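Local coordinates for protein inactive glucansucrase (Lactobacillus reuteri, PDB 5JBD) that is a glycoside hydrolase family 70 protein, called an inactive glucansucrase, built round a TIM-type barrel and carrying a bound calcium ion, at residues W58-G63 and T74-W79; G241-N246 and V749-I754; F496-Q501 and V626-S631. All coordinates share one frame; numbering follows the deposited sequence.

Contact 1: residues W58-G63 and T74-W79; sequences WYRPYG and TTAMDW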
loop_
_atom_site.group_PDB
_atom_site.type_symbol
_atom_site.label_atom_id
_atom_site.label_comp_id
_atom_site.label_asym_id
_atom_site.label_seq_id
_atom_site.Cartn_x
_atom_site.Cartn_y
_atom_site.Cartn_z
ATOM N N TRP A 58 -14.717 -23.552 -21.069
ATOM C CA TRP A 58 -15.734 -24.084 -21.913
ATOM C C TRP A 58 -15.169 -24.403 -23.301
ATOM O O TRP A 58 -14.096 -23.913 -23.694
ATOM C CB TRP A 58 -16.865 -23.056 -22.018
ATOM C CG TRP A 58 -17.621 -22.800 -20.736
ATOM C CD1 TRP A 58 -17.106 -22.441 -19.499
ATOM C CD2 TRP A 58 -19.034 -22.824 -20.574
ATOM N NE1 TRP A 58 -18.113 -22.286 -18.591
ATOM C CE2 TRP A 58 -19.306 -22.506 -19.220
ATOM C CE3 TRP A 58 -20.101 -23.089 -21.435
ATOM C CZ2 TRP A 58 -20.589 -22.447 -18.723
ATOM C CZ3 TRP A 58 -21.380 -23.031 -20.940
ATOM C CH2 TRP A 58 -21.615 -22.714 -19.585
ATOM N N TYR A 59 -15.907 -25.233 -24.037
ATOM C CA TYR A 59 -15.590 -25.559 -25.439
ATOM C C TYR A 59 -16.865 -25.756 -26.252
ATOM O O TYR A 59 -17.972 -25.823 -25.698
ATOM C CB TYR A 59 -14.691 -26.796 -25.518
ATOM C CG TYR A 59 -15.424 -28.126 -25.490
ATOM C CD1 TYR A 59 -16.236 -28.480 -24.424
ATOM C CD2 TYR A 59 -15.296 -29.047 -26.546
ATOM C CE1 TYR A 59 -16.905 -29.692 -24.409
ATOM C CE2 TYR A 59 -15.945 -30.264 -26.516
ATOM C CZ TYR A 59 -16.755 -30.577 -25.443
ATOM O OH TYR A 59 -17.415 -31.785 -25.395
ATOM N N ARG A 60 -16.702 -25.831 -27.569
ATOM C CA ARG A 60 -17.816 -26.084 -28.477
ATOM C C ARG A 60 -17.731 -27.525 -28.953
ATOM O O ARG A 60 -16.851 -27.846 -29.759
ATOM C CB ARG A 60 -17.752 -25.133 -29.673
ATOM C CG ARG A 60 -18.895 -25.319 -30.667
ATOM C CD ARG A 60 -18.693 -24.484 -31.915
ATOM N NE ARG A 60 -19.632 -24.854 -32.974
ATOM C CZ ARG A 60 -19.635 -24.322 -34.195
ATOM N NH1 ARG A 60 -18.738 -23.388 -34.541
ATOM N NH2 ARG A 60 -20.535 -24.735 -35.089
ATOM N N PRO A 61 -18.626 -28.409 -28.459
ATOM C CA PRO A 61 -18.653 -29.763 -29.041
ATOM C C PRO A 61 -19.234 -29.720 -30.439
ATOM O O PRO A 61 -19.865 -28.721 -30.809
ATOM C CB PRO A 61 -19.593 -30.538 -28.108
ATOM C CG PRO A 61 -20.502 -29.494 -27.543
ATOM C CD PRO A 61 -19.672 -28.241 -27.429
ATOM N N TYR A 62 -19.019 -30.780 -31.215
ATOM C CA TYR A 62 -19.602 -30.857 -32.562
ATOM C C TYR A 62 -21.133 -30.864 -32.482
ATOM O O TYR A 62 -21.800 -30.146 -33.223
ATOM C CB TYR A 62 -19.060 -32.076 -33.321
ATOM C CG TYR A 62 -19.574 -32.197 -34.751
ATOM C CD1 TYR A 62 -20.757 -32.871 -35.017
ATOM C CD2 TYR A 62 -18.876 -31.640 -35.834
ATOM C CE1 TYR A 62 -21.243 -33.001 -36.309
ATOM C CE2 TYR A 62 -19.359 -31.767 -37.139
ATOM C CZ TYR A 62 -20.544 -32.448 -37.367
ATOM O OH TYR A 62 -21.068 -32.603 -38.637
ATOM N N GLY A 63 -21.687 -31.669 -31.581
ATOM C CA GLY A 63 -23.135 -31.713 -31.371
ATOM C C GLY A 63 -23.516 -32.072 -29.947
ATOM O O GLY A 63 -22.645 -32.394 -29.140
ATOM N N THR A 74 -24.053 -28.137 -33.076
ATOM C CA THR A 74 -23.933 -26.844 -32.414
ATOM C C THR A 74 -23.793 -25.723 -33.428
ATOM O O THR A 74 -23.281 -25.941 -34.527
ATOM C CB THR A 74 -22.680 -26.788 -31.527
ATOM O OG1 THR A 74 -21.511 -27.110 -32.300
ATOM C CG2 THR A 74 -22.814 -27.754 -30.375
ATOM N N THR A 75 -24.246 -24.530 -33.049
ATOM C CA THR A 75 -23.814 -23.290 -33.701
ATOM C C THR A 75 -22.550 -22.801 -33.011
ATOM O O THR A 75 -22.124 -23.363 -31.991
ATOM C CB THR A 75 -24.875 -22.167 -33.611
ATOM O OG1 THR A 75 -24.935 -21.668 -32.267
ATOM C CG2 THR A 75 -26.240 -22.648 -34.050
ATOM N N ALA A 76 -21.964 -21.730 -33.534
ATOM C CA ALA A 76 -20.822 -21.082 -32.895
ATOM C C ALA A 76 -21.123 -20.525 -31.490
ATOM O O ALA A 76 -20.203 -20.184 -30.763
ATOM C CB ALA A 76 -20.287 -19.966 -33.787
ATOM N N MET A 77 -22.406 -20.408 -31.137
ATOM C CA MET A 77 -22.824 -19.901 -29.828
ATOM C C MET A 77 -23.066 -20.994 -28.783
ATOM O O MET A 77 -23.246 -20.676 -27.623
ATOM C CB MET A 77 -24.111 -19.072 -29.983
ATOM C CG MET A 77 -24.025 -17.920 -30.978
ATOM S SD MET A 77 -22.709 -16.745 -30.719
ATOM C CE MET A 77 -23.120 -15.955 -29.149
ATOM N N ASP A 78 -23.089 -22.262 -29.181
ATOM C CA ASP A 78 -23.461 -23.330 -28.262
ATOM C C ASP A 78 -22.205 -23.942 -27.653
ATOM O O ASP A 78 -21.712 -24.963 -28.120
ATOM C CB ASP A 78 -24.299 -24.386 -28.974
ATOM C CG ASP A 78 -25.562 -23.819 -29.584
ATOM O OD1 ASP A 78 -26.267 -23.060 -28.893
ATOM O OD2 ASP A 78 -25.850 -24.116 -30.767
ATOM N N TRP A 79 -21.698 -23.288 -26.619
ATOM C CA TRP A 79 -20.562 -23.775 -25.874
ATOM C C TRP A 79 -21.043 -24.512 -24.625
ATOM O O TRP A 79 -22.151 -24.280 -24.147
ATOM C CB TRP A 79 -19.628 -22.620 -25.524
ATOM C CG TRP A 79 -18.919 -22.063 -26.723
ATOM C CD1 TRP A 79 -19.496 -21.549 -27.860
ATOM C CD2 TRP A 79 -17.510 -21.967 -26.918
ATOM N NE1 TRP A 79 -18.529 -21.145 -28.740
ATOM C CE2 TRP A 79 -17.302 -21.396 -28.194
ATOM C CE3 TRP A 79 -16.401 -22.323 -26.153
ATOM C CZ2 TRP A 79 -16.030 -21.170 -28.712
ATOM C CZ3 TRP A 79 -15.148 -22.098 -26.663
ATOM C CH2 TRP A 79 -14.964 -21.510 -27.923
HETATM O O HOH W 1 -21.513 -28.100 -35.445
#
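The Trp79 indole lies against the backbone at Arg60: Arg60 CB sits over one face, 4.1 Å from the centroid of the five-membered ring and 10° off its normal, a CH-pi contact, while Trp58 O and the backbone carbons Ala76 C and Met77 C meet the ring edge in plane. The Arg60 guanidinium has Ala76 N over the centre of one face and Thr75 C nearer its rim; at its edge, in plane, is Thr74 OG1. Trp58 turns its edge to the backbone, with CZ3 3.5 Å from Trp79 O. With CG anti to the backbone N (chi1 -179°) and the chain extended to NE, Arg60 grips Thr74 side-on. NE reaches OG1 at 3.0 Å in an almost straight bond, and NH2 binds Thr74 O from above the carbonyl plane.

Thr74 opens an irregular segment containing a type I turn from Thr75 to Asp78 and an ST turn at Thr75; this segment leads into strand 80-81, the antiparallel partner of strand 58-59. Thr74 OG1 also donates to Pro61 O at 2.7 Å, nearly along the C=O axis. Thr74 N donates to Tyr62 O at 3.0 Å, and a water donates to both Tyr62 O and Thr74 O. Trp79 NE1 binds Ala76 O, 2.8 Å away and in the ring plane, helping to hold the indole's rotation. Phe39 adds a cation-pi contact to Arg60.

Contact 2: residues G241-N246 and V749-I754; sequences GNDIDN and VMNQMI. With CA (calcium ion), chain C.
Asn242 and Met753 form an antiparallel hydrogen-bonded pair, Asn242 N to Met753 O at 2.9 Å and Met753 N back to Asn242 O. Ile244 N then bonds Asn751 O at 2.9 Å, beyond the non-hydrogen-bonded pair Asp243 and Gln752. Packing is close at Gly241, whose CA lies 3.6 Å from Ile754 CG1 with no side chain between. By comparison Ile244 CD1 and Met753 CG, 4.1 Å apart, meet loosely. At the far end Asn246 ND2 donates to Met750 O at 2.9 Å, the acceptor lying in the amide plane while the donor stands above the carbonyl plane; Asn246 OD1 is taken by Asn255.

The looser side, holding two ordered waters although the residues are buried, is that of Asp243 and Asn751. Both have CG anti to the backbone N (chi1 -166° and -179°), and their planes are 66° apart. Asp243 OD1 and Asn751 OD1 approach to 3.0 Å, a closeness explained by the calcium ion they share, which lies 2.3 Å from Asn751 OD1. Asp243 binds it with both oxygens, the OD2 bond being the longer at 2.8 Å. Asn751 ND2 donates to Gln752 OE1 in plane with both amide groups, consistent with a second-shell role for Gln752 in orienting the Asn751 amide. One water binds the metal and donates to Ile244 O and Asn751 O; another links Asp243 OD1 with Asn751 ND2. With Glu237 and Asn287 completing its protein ligands, this is a calcium site at the edge of a six-stranded antiparallel sheet, where strand 752-753 pairs with strand 242-244.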
loop_
_atom_site.group_PDB
_atom_site.type_symbol
_atom_site.label_atom_id
_atom_site.label_comp_id
_atom_site.label_asym_id
_atom_site.label_seq_id
_atom_site.Cartn_x
_atom_site.Cartn_y
_atom_site.Cartn_z
ATOM N N GLY A 241 -0.357 -8.875 -4.033
ATOM C CA GLY A 241 -0.627 -8.588 -5.447
ATOM C C GLY A 241 0.384 -9.204 -6.385
ATOM O O GLY A 241 1.106 -10.111 -5.996
ATOM N N ASN A 242 0.436 -8.694 -7.614
ATOM C CA ASN A 242 1.430 -9.118 -8.578
ATOM C C ASN A 242 2.693 -8.317 -8.333
ATOM O O ASN A 242 2.735 -7.121 -8.621
ATOM C CB ASN A 242 0.952 -8.897 -10.016
ATOM C CG ASN A 242 -0.202 -9.813 -10.393
ATOM O OD1 ASN A 242 -1.319 -9.654 -9.903
ATOM N ND2 ASN A 242 0.061 -10.769 -11.281
ATOM N N ASP A 243 3.734 -8.984 -7.857
ATOM C CA ASP A 243 4.974 -8.307 -7.475
ATOM C C ASP A 243 5.806 -7.989 -8.715
ATOM O O ASP A 243 6.161 -8.890 -9.478
ATOM C CB ASP A 243 5.786 -9.175 -6.514
ATOM C CG ASP A 243 6.904 -8.395 -5.822
ATOM O OD1 ASP A 243 6.577 -7.580 -4.957
ATOM O OD2 ASP A 243 8.094 -8.574 -6.147
ATOM N N ILE A 244 6.118 -6.710 -8.917
ATOM C CA ILE A 244 6.853 -6.289 -10.111
ATOM C C ILE A 244 8.342 -6.591 -9.956
ATOM O O ILE A 244 8.933 -6.321 -8.900
ATOM C CB ILE A 244 6.629 -4.798 -10.408
ATOM C CG1 ILE A 244 5.133 -4.491 -10.585
ATOM C CG2 ILE A 244 7.422 -4.369 -11.641
ATOM C CD1 ILE A 244 4.445 -5.219 -11.731
ATOM N N ASP A 245 8.951 -7.160 -11.003
ATOM C CA ASP A 245 10.386 -7.448 -10.988
ATOM C C ASP A 245 11.206 -6.170 -11.253
ATOM O O ASP A 245 11.601 -5.884 -12.384
ATOM C CB ASP A 245 10.775 -8.541 -11.970
ATOM C CG ASP A 245 12.262 -8.852 -11.930
ATOM O OD1 ASP A 245 12.954 -8.418 -10.971
ATOM O OD2 ASP A 245 12.752 -9.551 -12.838
ATOM N N ASN A 246 11.496 -5.451 -10.175
ATOM C CA ASN A 246 12.294 -4.220 -10.247
ATOM C C ASN A 246 13.815 -4.448 -10.405
ATOM O O ASN A 246 14.576 -3.480 -10.420
ATOM C CB ASN A 246 11.958 -3.304 -9.054
ATOM C CG ASN A 246 10.601 -2.603 -9.216
ATOM O OD1 ASN A 246 10.449 -1.722 -10.074
ATOM N ND2 ASN A 246 9.624 -2.971 -8.405
ATOM N N VAL A 749 4.190 3.945 -6.716
ATOM C CA VAL A 749 3.947 2.580 -6.240
ATOM C C VAL A 749 4.560 1.564 -7.198
ATOM O O VAL A 749 3.875 1.053 -8.089
ATOM C CB VAL A 749 2.437 2.308 -6.093
ATOM C CG1 VAL A 749 2.176 0.922 -5.492
ATOM C CG2 VAL A 749 1.797 3.393 -5.235
ATOM N N MET A 750 5.853 1.276 -7.003
ATOM C CA MET A 750 6.597 0.340 -7.865
ATOM C C MET A 750 6.512 -1.124 -7.440
ATOM O O MET A 750 6.935 -1.993 -8.201
ATOM C CB MET A 750 8.074 0.751 -7.982
ATOM C CG MET A 750 8.298 2.018 -8.799
ATOM S SD MET A 750 10.014 2.607 -8.865
ATOM C CE MET A 750 10.095 3.549 -7.326
ATOM N N ASN A 751 5.962 -1.425 -6.264
ATOM C CA ASN A 751 6.081 -2.786 -5.757
ATOM C C ASN A 751 5.158 -3.770 -6.458
ATOM O O ASN A 751 5.600 -4.872 -6.784
ATOM C CB ASN A 751 5.837 -2.889 -4.267
ATOM C CG ASN A 751 5.991 -4.318 -3.762
ATOM O OD1 ASN A 751 7.095 -4.896 -3.773
ATOM N ND2 ASN A 751 4.881 -4.910 -3.341
ATOM N N GLN A 752 3.885 -3.394 -6.610
ATOM C CA GLN A 752 2.869 -4.309 -7.147
ATOM C C GLN A 752 1.795 -3.628 -7.988
ATOM O O GLN A 752 1.539 -2.437 -7.837
ATOM C CB GLN A 752 2.163 -5.086 -6.024
ATOM C CG GLN A 752 1.033 -4.337 -5.305
ATOM C CD GLN A 752 1.520 -3.262 -4.332
ATOM O OE1 GLN A 752 2.528 -3.435 -3.660
ATOM N NE2 GLN A 752 0.785 -2.161 -4.246
ATOM N N MET A 753 1.178 -4.435 -8.851
ATOM C CA MET A 753 -0.094 -4.106 -9.494
ATOM C C MET A 753 -1.101 -5.186 -9.110
ATOM O O MET A 753 -0.718 -6.318 -8.787
ATOM C CB MET A 753 0.092 -4.007 -11.011
ATOM C CG MET A 753 1.069 -2.908 -11.427
ATOM S SD MET A 753 1.131 -2.597 -13.209
ATOM C CE MET A 753 -0.473 -1.868 -13.476
ATOM N N ILE A 754 -2.382 -4.823 -9.086
ATOM C CA ILE A 754 -3.449 -5.748 -8.698
ATOM C C ILE A 754 -4.679 -5.473 -9.561
ATOM O O ILE A 754 -5.064 -4.318 -9.748
ATOM C CB ILE A 754 -3.844 -5.634 -7.199
ATOM C CG1 ILE A 754 -2.595 -5.656 -6.304
ATOM C CG2 ILE A 754 -4.762 -6.791 -6.784
ATOM C CD1 ILE A 754 -2.827 -5.532 -4.801
HETATM CA CA CA C . 8.626 -6.479 -4.332
HETATM O O HOH W 2 4.396 -8.045 -3.395
HETATM O O HOH W 3 8.461 -5.287 -6.419
#

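Contact 3: residues F496-Q501 and V626-S631; sequences FVSGGQ and VTTNAS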
loop_
_atom_site.group_PDB
_atom_site.type_symbol
_atom_site.label_atom_id
_atom_site.label_comp_id
_atom_site.label_asym_id
_atom_site.label_seq_id
_atom_site.Cartn_x
_atom_site.Cartn_y
_atom_site.Cartn_z
ATOM N N PHE A 496 7.686 29.941 15.394
ATOM C CA PHE A 496 8.580 29.866 16.545
ATOM C C PHE A 496 9.662 28.788 16.546
ATOM O O PHE A 496 10.696 28.993 17.176
ATOM C CB PHE A 496 7.744 29.728 17.832
ATOM C CG PHE A 496 6.839 30.902 18.107
ATOM C CD1 PHE A 496 7.375 32.155 18.416
ATOM C CD2 PHE A 496 5.459 30.747 18.106
ATOM C CE1 PHE A 496 6.545 33.226 18.684
ATOM C CE2 PHE A 496 4.624 31.831 18.367
ATOM C CZ PHE A 496 5.163 33.066 18.659
ATOM N N VAL A 497 9.440 27.674 15.856
ATOM C CA VAL A 497 10.285 26.491 16.027
ATOM C C VAL A 497 11.548 26.565 15.154
ATOM O O VAL A 497 11.481 26.449 13.928
ATOM C CB VAL A 497 9.468 25.214 15.783
ATOM C CG1 VAL A 497 10.350 23.984 15.702
ATOM C CG2 VAL A 497 8.431 25.061 16.878
ATOM N N SER A 498 12.687 26.797 15.813
ATOM C CA SER A 498 14.001 26.832 15.170
ATOM C C SER A 498 15.075 26.791 16.259
ATOM O O SER A 498 14.753 26.936 17.434
ATOM C CB SER A 498 14.165 28.078 14.289
ATOM O OG SER A 498 15.350 28.035 13.506
ATOM N N GLY A 499 16.327 26.570 15.858
ATOM C CA GLY A 499 17.466 26.548 16.781
ATOM C C GLY A 499 17.743 25.191 17.377
ATOM O O GLY A 499 17.122 24.194 16.994
ATOM N N GLY A 500 18.701 25.162 18.313
ATOM C CA GLY A 500 19.060 23.954 19.035
ATOM C C GLY A 500 17.902 23.391 19.828
ATOM O O GLY A 500 16.905 24.069 20.062
ATOM N N GLN A 501 18.022 22.122 20.205
ATOM C CA GLN A 501 17.003 21.453 21.000
ATOM C C GLN A 501 17.646 20.753 22.182
ATOM O O GLN A 501 18.674 20.083 22.028
ATOM C CB GLN A 501 16.248 20.399 20.183
ATOM C CG GLN A 501 15.156 19.685 20.982
ATOM C CD GLN A 501 14.313 18.753 20.135
ATOM O OE1 GLN A 501 14.679 18.435 19.008
ATOM N NE2 GLN A 501 13.177 18.319 20.667
ATOM N N VAL A 626 9.979 31.873 10.935
ATOM C CA VAL A 626 11.372 31.506 11.196
ATOM C C VAL A 626 11.946 30.520 10.172
ATOM O O VAL A 626 12.994 29.930 10.422
ATOM C CB VAL A 626 11.581 30.949 12.630
ATOM C CG1 VAL A 626 11.372 32.056 13.667
ATOM C CG2 VAL A 626 10.692 29.740 12.906
ATOM N N THR A 627 11.263 30.344 9.034
ATOM C CA THR A 627 11.807 29.582 7.913
ATOM C C THR A 627 13.253 29.968 7.638
ATOM O O THR A 627 13.567 31.139 7.553
ATOM C CB THR A 627 10.977 29.818 6.635
ATOM O OG1 THR A 627 9.654 29.319 6.840
ATOM C CG2 THR A 627 11.580 29.095 5.421
ATOM N N THR A 628 14.128 28.969 7.536
ATOM C CA THR A 628 15.495 29.177 7.079
ATOM C C THR A 628 15.565 28.843 5.578
ATOM O O THR A 628 15.139 27.764 5.175
ATOM C CB THR A 628 16.487 28.324 7.888
ATOM O OG1 THR A 628 16.484 28.770 9.243
ATOM C CG2 THR A 628 17.904 28.444 7.342
ATOM N N ASN A 629 16.072 29.779 4.770
ATOM C CA ASN A 629 16.161 29.582 3.315
ATOM C C ASN A 629 17.327 28.636 2.995
ATOM O O ASN A 629 18.402 28.718 3.607
ATOM C CB ASN A 629 16.314 30.911 2.555
ATOM C CG ASN A 629 15.113 31.850 2.725
ATOM O OD1 ASN A 629 15.289 33.071 2.794
ATOM N ND2 ASN A 629 13.894 31.298 2.803
ATOM N N ALA A 630 17.091 27.713 2.068
ATOM C CA ALA A 630 18.089 26.700 1.707
ATOM C C ALA A 630 19.374 27.279 1.097
ATOM O O ALA A 630 20.415 26.632 1.157
ATOM C CB ALA A 630 17.470 25.663 0.766
ATOM N N SER A 631 19.295 28.477 0.511
ATOM C CA SER A 631 20.479 29.173 -0.005
ATOM C C SER A 631 21.454 29.576 1.104
ATOM O O SER A 631 22.616 29.849 0.829
ATOM C CB SER A 631 20.079 30.413 -0.823
ATOM O OG SER A 631 19.459 31.400 -0.014
HETATM O O HOH W 4 14.519 27.782 10.868
#
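Val626 places CG2 between its backbone N and carbonyl carbon, with CG1 anti to that carbon (chi1 -68°), and CG2 is the methyl that touches the other segment. Ser498 has OG anti to the backbone N (chi1 -171°), and its OG is joined to 626-631 through water. The direct contact is thus made by one methyl group against mostly backbone: Val626 CG2 lies 3.5 Å from Val497 O and 3.9 Å from Phe496 C, with Ser498 CB a little farther at 4.1 Å. Only 146 Å² is buried, counting both sides.

The polar link is indirect. Ser498 OG and Thr628 OG1 stand 4.5 Å apart, and a single water spans them, 2.8 Å from Ser498 OG and 2.7 Å from Thr628 OG1. The same water donates to Val626 O at 2.7 Å, so three protein oxygens hold it in place.

Phe496 ends helix 483-496, and its ring rests on Val617 and Pro618 of strand 612-618. The segment then runs on into strand 501-505, while 626-631 is the connection from strand 612-618 toward helix 645-648; the contact therefore joins the exit of a helix to a linker leaving the eight-stranded antiparallel sheet.

How the contacts relate
Contact 1 closes first along the chain, while contact 3 falls within the long interval separating the segments of contact 2. Contacts 1 and 3 lie on opposite sides of the chain's centre, their own centres 76 Å apart; contact 2, its centre about 10 Å from the centre of the chain, is 39 Å from each. None touches another, the closest, contacts 1 and 2, keeping about 22 Å between nearest atoms. Contact 1 flanks a small two-stranded sheet and contact 2 belongs to the six-stranded sheet, whereas contact 3 borders the eight-stranded antiparallel one. Segment 749-754 directly follows barrel strand 743-748, so contact 2 joins segments whose nearest ends are 503 residues apart beside the parallel barrel.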